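Local coordinates for inner kinetochore subunit cnp3 (Schizosaccharomyces pombe, PDB 6O2D), which helps build the inner kinetochore on centromeric DNA as a CENP-C homologue, and pairs with a second copy of itself through its cupin domain, at the interface of chains A and B. Sequence-based numbering; all coordinates share one arbitrary frame. Chains: chain A/B, Inner kinetochore subunit cnp3.

Contact 1: the interface of chains A and B. Residues chain A 88, 119; chain B 24, 62, 65-66.
A:Arg119 lies between B:Trp24 and B:Glu62 and engages both, one through its flat surface and the other through its charge. With B:Glu62 it forms a salt bridge, NH2 of the guanidinium standing 3.0 Å from the carboxylate oxygen OE2. The hydrogen bond in this pair is weak and bent at the hydrogen, and the guanidinium and carboxylate planes are turned 59° apart, which excludes a flat, two-pronged pairing. A water supplies a second link: it sits in the guanidinium plane at its edge, 3.0 Å from NE of A:Arg119, and also touches the backbone N of the same residue. The same water is 2.8 Å from OE1 of B:Glu62, roughly opposite the backbone N, and both carboxylate oxygens are thereby engaged. The bend of the arginine chain at chi3 (-73°) folds NE back towards its own backbone N, so that one water can serve both.

B:Trp24 covers one guanidinium face near its rim, with the indole tilted 35° from it; the nearest pair is CZ3 of the benzo ring and NH1 of A:Arg119, 3.4 Å apart. The aliphatic stem of the arginine continues over the indole, CD lying 3.7 Å from CE3 of B:Trp24. Towards the opposite guanidinium face comes CD1 of A:Ile88, from strand 87-95. That methyl also packs on the aliphatic part of B:Glu62, so the glutamate contributes carbon surface as well as charge to this cupin dimer interface. The same CD1 of A:Ile88 reaches the hydroxyl OG of B:Ser65 at 3.6 Å and CB of B:Phe66 at 4.0 Å.

Contact 2: the interface of chains A and B. Residues chain A 92, 94, 111-112; chain B 41-42, 94, 111.
A:Asp112 meets chain B with both its backbone and its side chain in this part of the cupin dimer interface. Its carbonyl O accepts a hydrogen bond from the backbone N of B:Leu41 at 2.9 Å, with the donor nearly along the C=O axis (161° at the oxygen). The bond ties the turn between strands 105-110 and 113-117 of chain A to the start of the 3-10 helix 41-43 of chain B. Next to it, CB of A:Asp112 packs on the pyrrolidine ring of B:Pro42, 3.7 Å from CD.

The aspartate's chi1 of -66° sets the carboxylate beside its own backbone N, where the two oxygens turn to different lysines. OD1 lies 3.8 Å from NZ of B:Lys111, a long salt bridge across the interface. OD2 lies nearer its partner, 3.3 Å from NZ of A:Lys111 on its own chain, in a salt bridge whose hydrogen bond is weak. The two lysines reach towards each other tip to tip, their NZ atoms 3.7 Å apart, and the carboxylate, which faces both ammonium groups from one side, probably offsets their charge. B:Lys111 is further held by its own chain: NZ donates in the carbonyl plane to a lone pair of B:Leu94 O, at 3.1 Å.

Next to the charged groups, the side chain of B:Leu94 runs antiparallel to that of A:Asp112 and lies nearly perpendicular to A:Leu94. CD2 of B:Leu94 meets CD2 of A:Leu94 at 3.8 Å and SG of A:Cys92 at 3.6 Å.

Contact 1: the interface of chains A and B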
ATOM      1  N   ILE A  88      -7.491   3.794  -6.496  1.00 47.96           N
ATOM      2  CA  ILE A  88      -6.532   4.569  -5.719  1.00 39.31           C
ATOM      3  C   ILE A  88      -5.204   3.838  -5.781  1.00 44.47           C
ATOM      4  O   ILE A  88      -5.127   2.656  -5.436  1.00 65.04           O
ATOM      5  CB  ILE A  88      -6.988   4.711  -4.258  1.00 51.15           C
ATOM      6  CG1 ILE A  88      -8.477   5.049  -4.189  1.00 72.11           C
ATOM      7  CG2 ILE A  88      -6.133   5.757  -3.538  1.00 43.61           C
ATOM      8  CD1 ILE A  88      -9.202   4.356  -3.054  1.00 81.37           C
ATOM      9  N   ARG A 119      -8.184   8.744  -7.463  1.00 46.22           N
ATOM     10  CA  ARG A 119      -9.076   8.280  -8.517  1.00 54.03           C
ATOM     11  C   ARG A 119      -9.393   9.387  -9.516  1.00 48.61           C
ATOM     12  O   ARG A 119      -9.484  10.567  -9.168  1.00 54.81           O
ATOM     13  CB  ARG A 119     -10.373   7.742  -7.910  1.00 45.87           C
ATOM     14  CG  ARG A 119     -10.186   6.446  -7.142  1.00 50.42           C
ATOM     15  CD  ARG A 119     -11.454   6.016  -6.416  1.00 50.52           C
ATOM     16  NE  ARG A 119     -11.744   6.833  -5.239  1.00 45.71           N
ATOM     17  CZ  ARG A 119     -12.784   6.626  -4.433  1.00 51.87           C
ATOM     18  NH1 ARG A 119     -13.626   5.626  -4.668  1.00 54.17           N
ATOM     19  NH2 ARG A 119     -12.986   7.415  -3.387  1.00 48.25           N
TER
ATOM     20  N   TRP B  24     -12.936  13.078  -9.166  1.00 51.34           N
ATOM     21  CA  TRP B  24     -13.733  11.900  -9.497  1.00 61.56           C
ATOM     22  C   TRP B  24     -15.182  12.088  -9.053  1.00 67.55           C
ATOM     23  O   TRP B  24     -15.827  11.167  -8.545  1.00 69.12           O
ATOM     24  CB  TRP B  24     -13.135  10.627  -8.893  1.00 61.10           C
ATOM     25  CG  TRP B  24     -13.501   9.374  -9.644  1.00 63.81           C
ATOM     26  CD1 TRP B  24     -13.351   9.146 -10.984  1.00 57.64           C
ATOM     27  CD2 TRP B  24     -14.061   8.175  -9.095  1.00 59.34           C
ATOM     28  NE1 TRP B  24     -13.784   7.883 -11.299  1.00 56.52           N
ATOM     29  CE2 TRP B  24     -14.229   7.268 -10.159  1.00 64.49           C
ATOM     30  CE3 TRP B  24     -14.440   7.784  -7.808  1.00 56.22           C
ATOM     31  CZ2 TRP B  24     -14.767   5.994  -9.975  1.00 63.33           C
ATOM     32  CZ3 TRP B  24     -14.969   6.521  -7.627  1.00 50.07           C
ATOM     33  CH2 TRP B  24     -15.129   5.640  -8.705  1.00 49.54           C
ATOM     34  N   GLU B  62      -8.611   7.429   2.134  1.00 38.74           N
ATOM     35  CA  GLU B  62      -9.715   7.334   1.188  1.00 50.56           C
ATOM     36  C   GLU B  62     -10.847   6.560   1.861  1.00 60.47           C
ATOM     37  O   GLU B  62     -11.108   5.399   1.540  1.00 63.56           O
ATOM     38  CB  GLU B  62      -9.281   6.667  -0.114  1.00 54.61           C
ATOM     39  CG  GLU B  62     -10.251   6.910  -1.255  1.00 66.57           C
ATOM     40  CD  GLU B  62     -10.271   8.356  -1.697  1.00 69.05           C
ATOM     41  OE1 GLU B  62      -9.233   8.833  -2.200  1.00 57.81           O
ATOM     42  OE2 GLU B  62     -11.319   9.013  -1.531  1.00 78.24           O
ATOM     43  N   SER B  65     -12.771   2.995   1.925  1.00 60.76           N
ATOM     44  CA  SER B  65     -12.186   1.821   1.282  1.00 60.21           C
ATOM     45  C   SER B  65     -10.682   1.653   1.515  1.00 61.96           C
ATOM     46  O   SER B  65     -10.199   0.514   1.519  1.00 53.92           O
ATOM     47  CB  SER B  65     -12.497   1.856  -0.224  1.00 50.93           C
ATOM     48  OG  SER B  65     -11.451   2.441  -0.979  1.00 59.55           O
ATOM     49  N   PHE B  66      -9.918   2.733   1.700  1.00 66.66           N
ATOM     50  CA  PHE B  66      -8.462   2.613   1.740  1.00 45.69           C
ATOM     51  C   PHE B  66      -7.864   3.664   2.664  1.00 42.30           C
ATOM     52  O   PHE B  66      -8.345   4.798   2.715  1.00 52.71           O
ATOM     53  CB  PHE B  66      -7.890   2.743   0.323  1.00 36.48           C
ATOM     54  CG  PHE B  66      -6.386   2.839   0.259  1.00 56.44           C
ATOM     55  CD1 PHE B  66      -5.612   1.692   0.140  1.00 45.94           C
ATOM     56  CD2 PHE B  66      -5.748   4.081   0.264  1.00 43.84           C
ATOM     57  CE1 PHE B  66      -4.226   1.771   0.058  1.00 45.09           C
ATOM     58  CE2 PHE B  66      -4.366   4.170   0.188  1.00 40.71           C
ATOM     59  CZ  PHE B  66      -3.603   3.009   0.086  1.00 51.42           C
TER
HETATM   60  O   HOH W   1      -9.360   8.694  -4.984  1.00 49.19           O

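Contact 2: the interface of chains A and B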
ATOM      1  N   CYS A  92       5.407   3.439  -2.617  1.00 46.08           N
ATOM      2  CA  CYS A  92       6.453   3.615  -1.623  1.00 49.57           C
ATOM      3  C   CYS A  92       7.796   3.403  -2.316  1.00 57.26           C
ATOM      4  O   CYS A  92       7.977   2.385  -2.992  1.00 58.37           O
ATOM      5  CB  CYS A  92       6.236   2.592  -0.496  1.00 49.90           C
ATOM      6  SG  CYS A  92       7.375   2.717   0.851  1.00 64.32           S
ATOM      7  N   LEU A  94      11.519   2.537  -2.617  1.00 51.86           N
ATOM      8  CA  LEU A  94      12.578   1.815  -1.924  1.00 56.57           C
ATOM      9  C   LEU A  94      13.961   2.220  -2.407  1.00 61.69           C
ATOM     10  O   LEU A  94      14.943   2.097  -1.658  1.00 64.43           O
ATOM     11  CB  LEU A  94      12.398   0.310  -2.097  1.00 49.37           C
ATOM     12  CG  LEU A  94      10.967  -0.182  -1.880  1.00 54.72           C
ATOM     13  CD1 LEU A  94      10.939  -1.691  -1.975  1.00 51.62           C
ATOM     14  CD2 LEU A  94      10.393   0.287  -0.538  1.00 46.54           C
ATOM     15  N   LYS A 111      14.041   8.119  -2.137  1.00 55.42           N
ATOM     16  CA  LYS A 111      13.911   6.960  -1.267  1.00 57.17           C
ATOM     17  C   LYS A 111      13.212   7.351   0.033  1.00 62.54           C
ATOM     18  O   LYS A 111      13.490   8.404   0.612  1.00 80.10           O
ATOM     19  CB  LYS A 111      15.294   6.365  -0.995  1.00 52.33           C
ATOM     20  CG  LYS A 111      15.332   5.308   0.090  1.00 68.17           C
ATOM     21  CD  LYS A 111      16.690   4.620   0.140  1.00 72.79           C
ATOM     22  CE  LYS A 111      16.767   3.593   1.269  1.00 72.39           C
ATOM     23  NZ  LYS A 111      16.837   4.242   2.610  1.00 75.03           N
ATOM     24  N   ASP A 112      12.281   6.501   0.468  1.00 54.67           N
ATOM     25  CA  ASP A 112      11.490   6.658   1.692  1.00 57.80           C
ATOM     26  C   ASP A 112      10.418   7.727   1.554  1.00 55.18           C
ATOM     27  O   ASP A 112       9.888   8.218   2.558  1.00 63.15           O
ATOM     28  CB  ASP A 112      12.370   6.949   2.911  1.00 73.09           C
ATOM     29  CG  ASP A 112      13.264   5.784   3.266  1.00 87.96           C
ATOM     30  OD1 ASP A 112      12.872   4.632   2.974  1.00 83.65           O
ATOM     31  OD2 ASP A 112      14.369   6.022   3.800  1.00 96.10           O
TER
ATOM     32  N   LEU B  41       8.574  10.133   4.359  1.00 58.07           N
ATOM     33  CA  LEU B  41       8.351   9.503   5.661  1.00 56.35           C
ATOM     34  C   LEU B  41       9.362   9.893   6.739  1.00 64.84           C
ATOM     35  O   LEU B  41       8.928  10.146   7.873  1.00 69.72           O
ATOM     36  CB  LEU B  41       8.315   7.977   5.489  1.00 46.65           C
ATOM     37  CG  LEU B  41       7.228   7.455   4.544  1.00 52.51           C
ATOM     38  CD1 LEU B  41       7.161   5.951   4.547  1.00 55.32           C
ATOM     39  CD2 LEU B  41       5.890   8.011   4.927  1.00 43.53           C
ATOM     40  N   PRO B  42      10.671   9.992   6.480  1.00 72.16           N
ATOM     41  CA  PRO B  42      11.583  10.396   7.564  1.00 74.49           C
ATOM     42  C   PRO B  42      11.201  11.701   8.252  1.00 78.48           C
ATOM     43  O   PRO B  42      11.480  11.856   9.448  1.00 81.78           O
ATOM     44  CB  PRO B  42      12.937  10.511   6.852  1.00 66.44           C
ATOM     45  CG  PRO B  42      12.828   9.599   5.692  1.00 65.30           C
ATOM     46  CD  PRO B  42      11.411   9.724   5.231  1.00 70.48           C
ATOM     47  N   LEU B  94      10.811  -0.496   5.655  1.00 70.34           N
ATOM     48  CA  LEU B  94      11.790   0.420   5.095  1.00 65.64           C
ATOM     49  C   LEU B  94      13.129   0.350   5.804  1.00 72.17           C
ATOM     50  O   LEU B  94      14.156   0.614   5.173  1.00 84.03           O
ATOM     51  CB  LEU B  94      11.253   1.851   5.147  1.00 58.26           C
ATOM     52  CG  LEU B  94       9.922   2.107   4.433  1.00 62.95           C
ATOM     53  CD1 LEU B  94       9.703   3.592   4.289  1.00 64.76           C
ATOM     54  CD2 LEU B  94       9.871   1.423   3.070  1.00 58.84           C
ATOM     55  N   LYS B 111      14.653  -4.817   5.448  1.00 82.17           N
ATOM     56  CA  LYS B 111      14.348  -3.842   4.413  1.00 68.11           C
ATOM     57  C   LYS B 111      13.957  -4.518   3.107  1.00 67.32           C
ATOM     58  O   LYS B 111      14.540  -5.528   2.706  1.00 80.15           O
ATOM     59  CB  LYS B 111      15.576  -2.943   4.179  1.00 82.83           C
ATOM     60  CG  LYS B 111      15.558  -2.129   2.876  1.00 83.65           C
ATOM     61  CD  LYS B 111      16.015  -0.680   3.065  1.00 80.31           C
ATOM     62  CE  LYS B 111      15.594   0.206   1.880  1.00 79.55           C
ATOM     63  NZ  LYS B 111      14.581   1.285   2.210  1.00 59.86           N
TER

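Contact 1 and contact 2 are patches of one two-fold symmetric interface, about 22 Å apart between the centres of their C-alpha atoms. Strand 87-95 of chain A joins them, giving one residue near its start to contact 1 and two towards its far end to contact 2. Symmetry repeats each patch with the chains exchanged, so the two cupin domains are fastened at well-separated points. Contact 1 adds a bridging water to charge and aromatic packing, whereas contact 2 brings residues 94 and 111 of both chains together, as expected close to the two-fold axis. Such spacing should limit rocking of the domains within the dimer.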